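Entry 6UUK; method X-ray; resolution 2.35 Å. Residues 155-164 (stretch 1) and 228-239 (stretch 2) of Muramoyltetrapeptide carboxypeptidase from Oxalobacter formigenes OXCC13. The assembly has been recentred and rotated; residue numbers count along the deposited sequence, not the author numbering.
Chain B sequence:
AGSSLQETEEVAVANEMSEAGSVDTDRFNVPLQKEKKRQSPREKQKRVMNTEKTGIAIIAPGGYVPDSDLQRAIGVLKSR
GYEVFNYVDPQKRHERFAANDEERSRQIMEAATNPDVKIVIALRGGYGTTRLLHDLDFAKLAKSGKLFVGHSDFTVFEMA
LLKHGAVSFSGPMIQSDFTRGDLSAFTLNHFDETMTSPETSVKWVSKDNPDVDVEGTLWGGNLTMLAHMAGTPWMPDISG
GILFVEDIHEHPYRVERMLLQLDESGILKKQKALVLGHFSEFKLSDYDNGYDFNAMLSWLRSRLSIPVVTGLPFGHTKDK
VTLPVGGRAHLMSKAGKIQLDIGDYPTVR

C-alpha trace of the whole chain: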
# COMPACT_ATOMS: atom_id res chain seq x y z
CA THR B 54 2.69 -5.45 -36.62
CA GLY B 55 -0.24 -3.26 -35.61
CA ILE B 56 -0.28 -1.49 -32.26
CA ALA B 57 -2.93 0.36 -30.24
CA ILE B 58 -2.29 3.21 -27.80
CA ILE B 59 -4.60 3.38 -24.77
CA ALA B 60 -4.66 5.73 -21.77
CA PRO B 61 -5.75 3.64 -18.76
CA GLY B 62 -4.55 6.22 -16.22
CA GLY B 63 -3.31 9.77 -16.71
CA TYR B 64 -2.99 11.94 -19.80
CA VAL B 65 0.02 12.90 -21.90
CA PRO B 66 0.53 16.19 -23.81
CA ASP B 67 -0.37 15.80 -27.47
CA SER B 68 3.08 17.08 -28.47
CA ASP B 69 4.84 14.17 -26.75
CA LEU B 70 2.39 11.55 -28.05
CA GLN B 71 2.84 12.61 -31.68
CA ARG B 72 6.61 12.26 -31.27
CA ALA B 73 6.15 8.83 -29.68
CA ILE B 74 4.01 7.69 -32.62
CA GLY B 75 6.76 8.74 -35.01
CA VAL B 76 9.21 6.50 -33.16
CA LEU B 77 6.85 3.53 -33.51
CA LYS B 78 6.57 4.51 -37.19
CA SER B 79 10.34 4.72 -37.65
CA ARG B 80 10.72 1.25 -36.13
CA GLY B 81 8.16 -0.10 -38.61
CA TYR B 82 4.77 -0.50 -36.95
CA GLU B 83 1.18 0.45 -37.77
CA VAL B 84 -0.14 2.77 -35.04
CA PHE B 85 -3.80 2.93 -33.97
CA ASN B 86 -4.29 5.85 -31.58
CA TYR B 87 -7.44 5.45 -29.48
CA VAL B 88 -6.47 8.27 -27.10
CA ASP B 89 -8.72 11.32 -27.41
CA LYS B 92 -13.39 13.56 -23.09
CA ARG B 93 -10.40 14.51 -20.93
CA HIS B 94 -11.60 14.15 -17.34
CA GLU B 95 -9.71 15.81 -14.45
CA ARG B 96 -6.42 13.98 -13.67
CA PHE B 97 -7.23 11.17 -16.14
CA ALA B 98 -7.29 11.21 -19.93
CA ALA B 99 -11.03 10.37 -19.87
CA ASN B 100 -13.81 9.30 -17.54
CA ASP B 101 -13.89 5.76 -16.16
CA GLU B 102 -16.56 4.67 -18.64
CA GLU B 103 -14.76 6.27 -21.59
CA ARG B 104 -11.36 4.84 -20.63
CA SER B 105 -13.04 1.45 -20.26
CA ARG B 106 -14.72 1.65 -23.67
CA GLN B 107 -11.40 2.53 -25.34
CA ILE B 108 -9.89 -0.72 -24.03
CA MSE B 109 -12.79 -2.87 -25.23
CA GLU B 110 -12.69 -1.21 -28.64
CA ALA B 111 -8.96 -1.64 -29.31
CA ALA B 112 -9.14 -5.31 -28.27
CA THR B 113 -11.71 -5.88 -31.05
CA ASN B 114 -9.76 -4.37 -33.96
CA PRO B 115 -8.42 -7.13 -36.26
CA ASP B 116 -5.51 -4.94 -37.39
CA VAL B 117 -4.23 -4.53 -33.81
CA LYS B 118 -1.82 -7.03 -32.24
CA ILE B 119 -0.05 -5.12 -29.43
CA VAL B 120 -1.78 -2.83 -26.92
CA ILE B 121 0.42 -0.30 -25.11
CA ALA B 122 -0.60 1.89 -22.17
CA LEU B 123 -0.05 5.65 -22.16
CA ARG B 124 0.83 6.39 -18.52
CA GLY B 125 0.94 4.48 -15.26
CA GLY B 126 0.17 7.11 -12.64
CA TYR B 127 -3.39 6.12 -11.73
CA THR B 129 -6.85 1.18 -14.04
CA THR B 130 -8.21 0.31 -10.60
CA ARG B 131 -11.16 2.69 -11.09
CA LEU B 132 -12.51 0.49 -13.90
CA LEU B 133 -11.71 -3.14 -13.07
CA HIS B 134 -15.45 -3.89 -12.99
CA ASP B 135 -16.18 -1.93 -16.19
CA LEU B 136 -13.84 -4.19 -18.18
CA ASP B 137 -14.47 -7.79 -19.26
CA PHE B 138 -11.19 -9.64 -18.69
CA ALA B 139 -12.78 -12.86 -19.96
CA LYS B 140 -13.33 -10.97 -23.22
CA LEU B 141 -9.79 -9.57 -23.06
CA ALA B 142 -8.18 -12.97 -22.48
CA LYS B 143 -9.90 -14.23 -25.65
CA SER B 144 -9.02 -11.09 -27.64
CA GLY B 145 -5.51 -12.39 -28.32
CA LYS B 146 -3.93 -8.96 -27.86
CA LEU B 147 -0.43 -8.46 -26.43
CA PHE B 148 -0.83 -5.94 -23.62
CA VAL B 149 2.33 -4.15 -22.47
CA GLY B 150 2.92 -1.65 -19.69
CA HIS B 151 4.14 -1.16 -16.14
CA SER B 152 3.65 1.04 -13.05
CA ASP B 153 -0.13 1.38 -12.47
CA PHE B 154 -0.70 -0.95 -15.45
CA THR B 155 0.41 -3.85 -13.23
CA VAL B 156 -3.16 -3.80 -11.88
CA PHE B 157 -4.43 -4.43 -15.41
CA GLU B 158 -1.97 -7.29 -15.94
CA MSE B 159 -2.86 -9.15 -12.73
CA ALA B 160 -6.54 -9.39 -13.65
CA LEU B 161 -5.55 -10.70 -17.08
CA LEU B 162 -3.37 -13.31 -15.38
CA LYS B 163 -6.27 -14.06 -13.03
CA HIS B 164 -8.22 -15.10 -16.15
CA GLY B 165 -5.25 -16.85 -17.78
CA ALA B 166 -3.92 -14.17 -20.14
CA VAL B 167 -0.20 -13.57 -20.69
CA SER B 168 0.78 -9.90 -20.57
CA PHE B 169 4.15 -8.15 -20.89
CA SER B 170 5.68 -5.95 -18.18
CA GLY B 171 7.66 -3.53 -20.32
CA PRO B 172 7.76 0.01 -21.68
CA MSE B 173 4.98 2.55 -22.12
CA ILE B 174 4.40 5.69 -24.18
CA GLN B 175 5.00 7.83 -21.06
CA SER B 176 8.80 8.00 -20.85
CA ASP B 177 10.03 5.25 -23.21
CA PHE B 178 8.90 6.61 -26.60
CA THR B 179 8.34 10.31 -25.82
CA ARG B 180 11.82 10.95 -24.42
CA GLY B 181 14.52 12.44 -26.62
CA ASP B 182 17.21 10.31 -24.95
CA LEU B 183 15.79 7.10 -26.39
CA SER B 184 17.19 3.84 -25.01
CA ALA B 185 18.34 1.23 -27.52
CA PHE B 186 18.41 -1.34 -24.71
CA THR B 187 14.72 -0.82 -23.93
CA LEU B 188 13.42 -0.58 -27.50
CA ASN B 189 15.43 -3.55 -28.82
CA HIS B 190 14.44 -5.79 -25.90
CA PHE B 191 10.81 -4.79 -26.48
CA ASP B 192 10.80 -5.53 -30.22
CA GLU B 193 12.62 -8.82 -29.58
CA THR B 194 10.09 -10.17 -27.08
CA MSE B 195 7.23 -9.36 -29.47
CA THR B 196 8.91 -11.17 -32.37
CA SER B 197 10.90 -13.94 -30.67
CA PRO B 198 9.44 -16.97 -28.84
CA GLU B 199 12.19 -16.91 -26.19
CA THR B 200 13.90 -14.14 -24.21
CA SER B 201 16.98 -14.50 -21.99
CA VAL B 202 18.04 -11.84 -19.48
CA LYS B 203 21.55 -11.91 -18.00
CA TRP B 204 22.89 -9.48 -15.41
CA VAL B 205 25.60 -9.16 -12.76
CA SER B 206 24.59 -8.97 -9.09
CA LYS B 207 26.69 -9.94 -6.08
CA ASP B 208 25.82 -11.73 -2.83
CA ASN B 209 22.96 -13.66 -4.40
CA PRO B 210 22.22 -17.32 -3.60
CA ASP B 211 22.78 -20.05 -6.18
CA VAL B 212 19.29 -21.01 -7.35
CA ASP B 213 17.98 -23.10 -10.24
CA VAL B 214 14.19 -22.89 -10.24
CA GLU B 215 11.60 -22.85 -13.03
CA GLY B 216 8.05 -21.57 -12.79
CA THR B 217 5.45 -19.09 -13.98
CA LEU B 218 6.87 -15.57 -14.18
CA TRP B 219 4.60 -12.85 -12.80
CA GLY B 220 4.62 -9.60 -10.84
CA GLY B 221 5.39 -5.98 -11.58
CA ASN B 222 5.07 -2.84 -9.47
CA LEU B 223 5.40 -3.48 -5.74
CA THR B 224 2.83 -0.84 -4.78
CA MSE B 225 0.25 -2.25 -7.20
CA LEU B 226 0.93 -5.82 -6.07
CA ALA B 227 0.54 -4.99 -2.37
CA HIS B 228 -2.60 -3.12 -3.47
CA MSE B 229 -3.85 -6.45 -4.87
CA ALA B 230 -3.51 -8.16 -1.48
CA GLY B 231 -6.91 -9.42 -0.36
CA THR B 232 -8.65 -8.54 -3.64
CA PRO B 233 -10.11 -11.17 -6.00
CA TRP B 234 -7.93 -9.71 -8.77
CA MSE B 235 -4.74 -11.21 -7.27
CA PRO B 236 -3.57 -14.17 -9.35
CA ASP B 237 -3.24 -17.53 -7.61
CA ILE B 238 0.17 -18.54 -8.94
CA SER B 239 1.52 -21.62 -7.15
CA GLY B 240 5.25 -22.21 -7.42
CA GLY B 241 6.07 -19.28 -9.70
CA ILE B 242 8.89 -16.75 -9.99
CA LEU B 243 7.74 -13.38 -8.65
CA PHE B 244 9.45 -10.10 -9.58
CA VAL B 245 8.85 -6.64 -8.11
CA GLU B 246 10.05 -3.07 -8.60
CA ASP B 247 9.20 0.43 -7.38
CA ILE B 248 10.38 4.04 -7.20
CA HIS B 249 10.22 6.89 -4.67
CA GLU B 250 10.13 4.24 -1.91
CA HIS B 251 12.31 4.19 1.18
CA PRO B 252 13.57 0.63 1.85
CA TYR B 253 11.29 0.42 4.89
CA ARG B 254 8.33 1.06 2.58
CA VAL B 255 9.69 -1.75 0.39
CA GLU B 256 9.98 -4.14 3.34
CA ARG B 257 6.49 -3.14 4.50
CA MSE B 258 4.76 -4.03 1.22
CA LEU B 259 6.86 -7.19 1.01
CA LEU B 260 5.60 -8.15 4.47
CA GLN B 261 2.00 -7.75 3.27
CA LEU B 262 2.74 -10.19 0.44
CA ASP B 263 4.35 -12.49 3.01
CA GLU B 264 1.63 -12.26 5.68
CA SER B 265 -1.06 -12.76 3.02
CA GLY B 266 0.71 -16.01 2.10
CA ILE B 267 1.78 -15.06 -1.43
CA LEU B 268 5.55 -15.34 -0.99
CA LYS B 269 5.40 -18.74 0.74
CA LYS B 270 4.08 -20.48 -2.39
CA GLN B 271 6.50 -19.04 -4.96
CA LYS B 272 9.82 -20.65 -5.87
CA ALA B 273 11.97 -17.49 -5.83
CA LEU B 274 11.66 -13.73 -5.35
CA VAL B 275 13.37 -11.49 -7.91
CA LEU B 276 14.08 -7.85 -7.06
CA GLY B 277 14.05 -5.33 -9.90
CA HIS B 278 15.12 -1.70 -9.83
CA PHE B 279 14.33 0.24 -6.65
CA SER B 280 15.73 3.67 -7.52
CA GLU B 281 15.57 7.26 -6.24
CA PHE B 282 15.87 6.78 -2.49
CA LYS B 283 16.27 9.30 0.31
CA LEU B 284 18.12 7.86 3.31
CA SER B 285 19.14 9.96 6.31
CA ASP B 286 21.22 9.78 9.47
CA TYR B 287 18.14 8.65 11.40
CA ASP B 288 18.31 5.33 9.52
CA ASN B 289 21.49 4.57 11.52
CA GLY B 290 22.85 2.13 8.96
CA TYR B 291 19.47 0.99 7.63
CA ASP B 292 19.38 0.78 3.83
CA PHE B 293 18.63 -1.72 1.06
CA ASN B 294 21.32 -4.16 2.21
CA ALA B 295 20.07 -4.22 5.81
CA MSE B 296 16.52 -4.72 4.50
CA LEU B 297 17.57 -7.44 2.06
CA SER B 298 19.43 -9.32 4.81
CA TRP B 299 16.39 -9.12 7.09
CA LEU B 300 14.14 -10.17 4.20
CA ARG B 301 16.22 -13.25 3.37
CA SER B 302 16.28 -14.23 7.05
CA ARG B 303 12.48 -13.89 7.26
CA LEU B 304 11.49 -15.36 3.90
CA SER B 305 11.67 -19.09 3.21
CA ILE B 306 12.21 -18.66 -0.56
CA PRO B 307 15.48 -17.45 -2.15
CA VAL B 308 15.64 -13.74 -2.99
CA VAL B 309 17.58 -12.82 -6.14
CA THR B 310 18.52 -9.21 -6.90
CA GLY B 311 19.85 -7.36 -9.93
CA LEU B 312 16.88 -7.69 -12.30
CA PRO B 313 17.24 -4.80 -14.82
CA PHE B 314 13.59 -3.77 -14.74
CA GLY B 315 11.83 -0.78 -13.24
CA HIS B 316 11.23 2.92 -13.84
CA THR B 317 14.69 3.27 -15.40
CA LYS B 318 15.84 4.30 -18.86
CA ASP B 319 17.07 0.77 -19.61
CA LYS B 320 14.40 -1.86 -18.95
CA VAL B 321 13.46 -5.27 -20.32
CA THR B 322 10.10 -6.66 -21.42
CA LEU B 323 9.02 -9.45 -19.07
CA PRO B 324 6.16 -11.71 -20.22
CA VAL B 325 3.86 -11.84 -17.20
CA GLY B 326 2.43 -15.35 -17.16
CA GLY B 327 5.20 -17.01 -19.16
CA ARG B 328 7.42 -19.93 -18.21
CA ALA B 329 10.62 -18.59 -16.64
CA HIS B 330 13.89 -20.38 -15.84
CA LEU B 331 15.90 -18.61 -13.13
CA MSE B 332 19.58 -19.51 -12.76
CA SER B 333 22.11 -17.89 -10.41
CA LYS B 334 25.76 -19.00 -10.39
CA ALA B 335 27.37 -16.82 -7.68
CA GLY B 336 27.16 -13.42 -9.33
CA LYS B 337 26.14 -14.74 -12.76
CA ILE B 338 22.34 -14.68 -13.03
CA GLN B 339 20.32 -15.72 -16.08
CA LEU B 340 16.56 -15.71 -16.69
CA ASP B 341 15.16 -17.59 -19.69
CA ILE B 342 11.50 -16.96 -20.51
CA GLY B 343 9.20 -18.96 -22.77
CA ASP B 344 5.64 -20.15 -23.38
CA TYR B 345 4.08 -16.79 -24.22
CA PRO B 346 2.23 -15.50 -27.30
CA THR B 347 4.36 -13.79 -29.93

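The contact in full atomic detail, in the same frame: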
# COMPACT_ATOMS: atom_id res chain seq x y z
N THR B 155 0.29 -2.54 -13.85
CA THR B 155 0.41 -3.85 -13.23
C THR B 155 -0.94 -4.35 -12.73
O THR B 155 -1.21 -5.55 -12.76
CB THR B 155 1.42 -3.80 -12.08
OG1 THR B 155 2.68 -3.32 -12.57
CG2 THR B 155 1.61 -5.18 -11.46
N VAL B 156 -1.81 -3.43 -12.29
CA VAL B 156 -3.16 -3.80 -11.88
C VAL B 156 -3.91 -4.43 -13.04
O VAL B 156 -4.62 -5.43 -12.87
CB VAL B 156 -3.90 -2.56 -11.33
CG1 VAL B 156 -5.36 -2.87 -11.09
CG2 VAL B 156 -3.23 -2.07 -10.05
N PHE B 157 -3.76 -3.87 -14.24
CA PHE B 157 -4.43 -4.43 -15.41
C PHE B 157 -3.88 -5.80 -15.77
O PHE B 157 -4.64 -6.66 -16.24
CB PHE B 157 -4.27 -3.47 -16.60
CG PHE B 157 -5.09 -3.86 -17.80
CD1 PHE B 157 -4.58 -4.72 -18.76
CD2 PHE B 157 -6.36 -3.35 -17.98
CE1 PHE B 157 -5.33 -5.07 -19.87
CE2 PHE B 157 -7.11 -3.70 -19.09
CZ PHE B 157 -6.59 -4.56 -20.03
N GLU B 158 -2.59 -6.03 -15.54
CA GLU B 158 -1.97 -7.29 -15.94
C GLU B 158 -2.21 -8.42 -14.96
O GLU B 158 -2.08 -9.59 -15.33
CB GLU B 158 -0.46 -7.08 -16.13
CG GLU B 158 -0.11 -6.09 -17.22
CD GLU B 158 1.37 -6.07 -17.54
OE1 GLU B 158 2.13 -6.85 -16.92
OE2 GLU B 158 1.78 -5.27 -18.41
N MSE B 159 -2.57 -8.11 -13.71
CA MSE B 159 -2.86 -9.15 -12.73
C MSE B 159 -4.24 -9.75 -12.97
O MSE B 159 -4.44 -10.96 -12.83
CB MSE B 159 -2.76 -8.60 -11.31
CG MSE B 159 -1.36 -8.19 -10.89
SE MSE B 159 -0.05 -9.62 -11.06
CE MSE B 159 0.74 -9.12 -12.77
N ALA B 160 -5.20 -8.90 -13.33
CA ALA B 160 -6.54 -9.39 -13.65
C ALA B 160 -6.55 -10.22 -14.92
O ALA B 160 -7.31 -11.18 -15.03
CB ALA B 160 -7.52 -8.22 -13.76
N LEU B 161 -5.71 -9.85 -15.90
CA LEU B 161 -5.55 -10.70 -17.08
C LEU B 161 -4.96 -12.05 -16.71
O LEU B 161 -5.40 -13.09 -17.20
CB LEU B 161 -4.67 -10.00 -18.12
CG LEU B 161 -5.32 -8.94 -19.00
CD1 LEU B 161 -4.32 -8.43 -20.02
CD2 LEU B 161 -6.55 -9.50 -19.68
N LEU B 162 -3.95 -12.05 -15.84
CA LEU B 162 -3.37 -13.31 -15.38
C LEU B 162 -4.34 -14.08 -14.50
O LEU B 162 -4.28 -15.32 -14.44
CB LEU B 162 -2.06 -13.05 -14.64
CG LEU B 162 -1.24 -14.28 -14.26
CD1 LEU B 162 -0.88 -15.08 -15.50
CD2 LEU B 162 0.00 -13.87 -13.50
N LYS B 163 -5.24 -13.38 -13.81
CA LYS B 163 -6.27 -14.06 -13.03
C LYS B 163 -7.21 -14.85 -13.93
O LYS B 163 -7.78 -15.86 -13.51
CB LYS B 163 -7.05 -13.04 -12.20
CG LYS B 163 -8.05 -13.65 -11.23
CD LYS B 163 -7.34 -14.55 -10.22
CE LYS B 163 -8.34 -15.19 -9.26
NZ LYS B 163 -7.66 -16.08 -8.28
N HIS B 164 -7.39 -14.41 -15.18
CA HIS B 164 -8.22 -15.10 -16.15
C HIS B 164 -7.40 -15.96 -17.11
O HIS B 164 -7.98 -16.61 -17.99
CB HIS B 164 -9.06 -14.10 -16.94
CG HIS B 164 -10.06 -13.36 -16.11
ND1 HIS B 164 -9.70 -12.52 -15.08
CD2 HIS B 164 -11.41 -13.33 -16.17
CE1 HIS B 164 -10.79 -12.01 -14.53
NE2 HIS B 164 -11.84 -12.49 -15.17
N HIS B 228 -1.23 -3.58 -3.31
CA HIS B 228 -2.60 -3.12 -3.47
C HIS B 228 -3.54 -4.26 -3.84
O HIS B 228 -4.75 -4.17 -3.57
CB HIS B 228 -2.66 -2.01 -4.52
CG HIS B 228 -4.04 -1.60 -4.90
ND1 HIS B 228 -4.95 -1.11 -3.98
CD2 HIS B 228 -4.68 -1.59 -6.09
CE1 HIS B 228 -6.09 -0.83 -4.60
NE2 HIS B 228 -5.94 -1.11 -5.88
N MSE B 229 -3.03 -5.32 -4.45
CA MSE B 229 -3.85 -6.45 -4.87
C MSE B 229 -4.08 -7.45 -3.74
O MSE B 229 -4.84 -8.41 -3.89
CB MSE B 229 -3.20 -7.17 -6.05
CG MSE B 229 -3.35 -6.45 -7.38
SE MSE B 229 -5.22 -6.18 -7.84
CE MSE B 229 -5.03 -6.18 -9.78
N ALA B 230 -3.40 -7.24 -2.61
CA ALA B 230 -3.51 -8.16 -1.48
C ALA B 230 -4.93 -8.13 -0.91
O ALA B 230 -5.43 -7.07 -0.53
CB ALA B 230 -2.49 -7.79 -0.40
N GLY B 231 -5.56 -9.30 -0.86
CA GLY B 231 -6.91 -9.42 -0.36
C GLY B 231 -8.00 -9.26 -1.40
O GLY B 231 -9.16 -9.60 -1.12
N THR B 232 -7.67 -8.75 -2.59
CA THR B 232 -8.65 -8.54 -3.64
C THR B 232 -8.77 -9.78 -4.52
O THR B 232 -7.80 -10.52 -4.70
CB THR B 232 -8.25 -7.34 -4.50
OG1 THR B 232 -7.09 -7.67 -5.27
CG2 THR B 232 -7.93 -6.14 -3.62
N PRO B 233 -9.95 -10.03 -5.09
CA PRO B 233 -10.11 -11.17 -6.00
C PRO B 233 -9.33 -11.04 -7.29
O PRO B 233 -9.30 -12.01 -8.07
CB PRO B 233 -11.62 -11.21 -6.27
CG PRO B 233 -12.24 -10.42 -5.15
CD PRO B 233 -11.24 -9.36 -4.82
N TRP B 234 -8.70 -9.90 -7.55
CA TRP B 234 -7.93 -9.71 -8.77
C TRP B 234 -6.50 -10.23 -8.65
O TRP B 234 -5.78 -10.24 -9.65
CB TRP B 234 -7.90 -8.23 -9.15
CG TRP B 234 -9.25 -7.58 -9.15
CD1 TRP B 234 -9.79 -6.81 -8.16
CD2 TRP B 234 -10.24 -7.65 -10.18
NE1 TRP B 234 -11.05 -6.39 -8.51
CE2 TRP B 234 -11.35 -6.89 -9.75
CE3 TRP B 234 -10.30 -8.27 -11.43
CZ2 TRP B 234 -12.50 -6.75 -10.52
CZ3 TRP B 234 -11.44 -8.13 -12.19
CH2 TRP B 234 -12.53 -7.37 -11.73
N MSE B 235 -6.08 -10.65 -7.46
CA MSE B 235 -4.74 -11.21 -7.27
C MSE B 235 -4.65 -12.62 -7.84
O MSE B 235 -5.42 -13.50 -7.45
CB MSE B 235 -4.37 -11.22 -5.79
CG MSE B 235 -3.11 -12.01 -5.47
SE MSE B 235 -1.47 -11.14 -6.05
CE MSE B 235 -1.26 -9.86 -4.60
N PRO B 236 -3.72 -12.84 -8.76
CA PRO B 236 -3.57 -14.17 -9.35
C PRO B 236 -3.13 -15.18 -8.31
O PRO B 236 -2.47 -14.86 -7.32
CB PRO B 236 -2.49 -13.97 -10.42
CG PRO B 236 -2.49 -12.50 -10.70
CD PRO B 236 -2.83 -11.85 -9.39
N ASP B 237 -3.53 -16.43 -8.53
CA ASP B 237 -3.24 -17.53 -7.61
C ASP B 237 -2.17 -18.43 -8.23
O ASP B 237 -2.40 -19.60 -8.55
CB ASP B 237 -4.51 -18.30 -7.29
CG ASP B 237 -4.34 -19.26 -6.13
OD1 ASP B 237 -3.23 -19.34 -5.56
OD2 ASP B 237 -5.33 -19.92 -5.79
N ILE B 238 -0.98 -17.85 -8.38
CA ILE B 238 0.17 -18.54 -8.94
C ILE B 238 0.82 -19.38 -7.85
O ILE B 238 1.20 -18.86 -6.80
CB ILE B 238 1.17 -17.53 -9.54
CG1 ILE B 238 0.47 -16.63 -10.55
CG2 ILE B 238 2.34 -18.24 -10.21
CD1 ILE B 238 -0.14 -17.38 -11.71
N SER B 239 0.93 -20.68 -8.09
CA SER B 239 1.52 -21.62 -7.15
C SER B 239 2.85 -22.08 -7.71
O SER B 239 2.90 -22.67 -8.79
CB SER B 239 0.59 -22.80 -6.90
OG SER B 239 1.21 -23.78 -6.09

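Helices often pack against segments without regular structure, and shape rather than hydrogen bonding can hold the two together; residues 155-164 and 228-239 of this carboxypeptidase illustrate the principle. Residues 155-163 form a helix. The second stretch instead bends through two consecutive turns, a type II turn from Met 229 to Thr 232 and a type I turn from Thr 232 to Met 235. The first is closed by Thr 232 N to Met 229 O (3.1 Å) and carries Gly 231 at phi 89°, where a CB would be jammed against the preceding carbonyl. The chain then runs on in extended form, and the backbones draw together along the contact: CA-CA separations fall from 7.5 Å (Val 156 to Met 229) to 5.1 Å (Ala 160 to Trp 234) and 4.6 Å (Lys 163 to Pro 236).

No hydrogen bond crosses the interface, which buries 568 Å² and relies on apolar packing. Met 229, a selenomethionine, reaches toward the helix with its flexible, unbranched chain, setting CE 3.6 Å from Val 156 CG1 and 3.7 Å from Met 159 CB. The small side chain of Ala 160 allows close approach, its CB lying 3.6 Å from Trp 234 CE3. Pro 236 offers a compact apolar ring: its CD lies 3.8 Å from Met 159 CB, and its CG 3.3 Å from Met 159 O, a carbonyl already engaged by Lys 163 N within the helix (2.7 Å). Farther along, Leu 162 CD2 meets Pro 236 CB at 4.0 Å and Ile 238 CD1 at 3.9 Å.

At the exposed margin, Lys 163 lays its aliphatic chain along the loop, CD 3.9 Å from Pro 236 CA, so methylenes pack while the charged end stays near polar backbone; NZ lies 3.5 Å from Met 235 O.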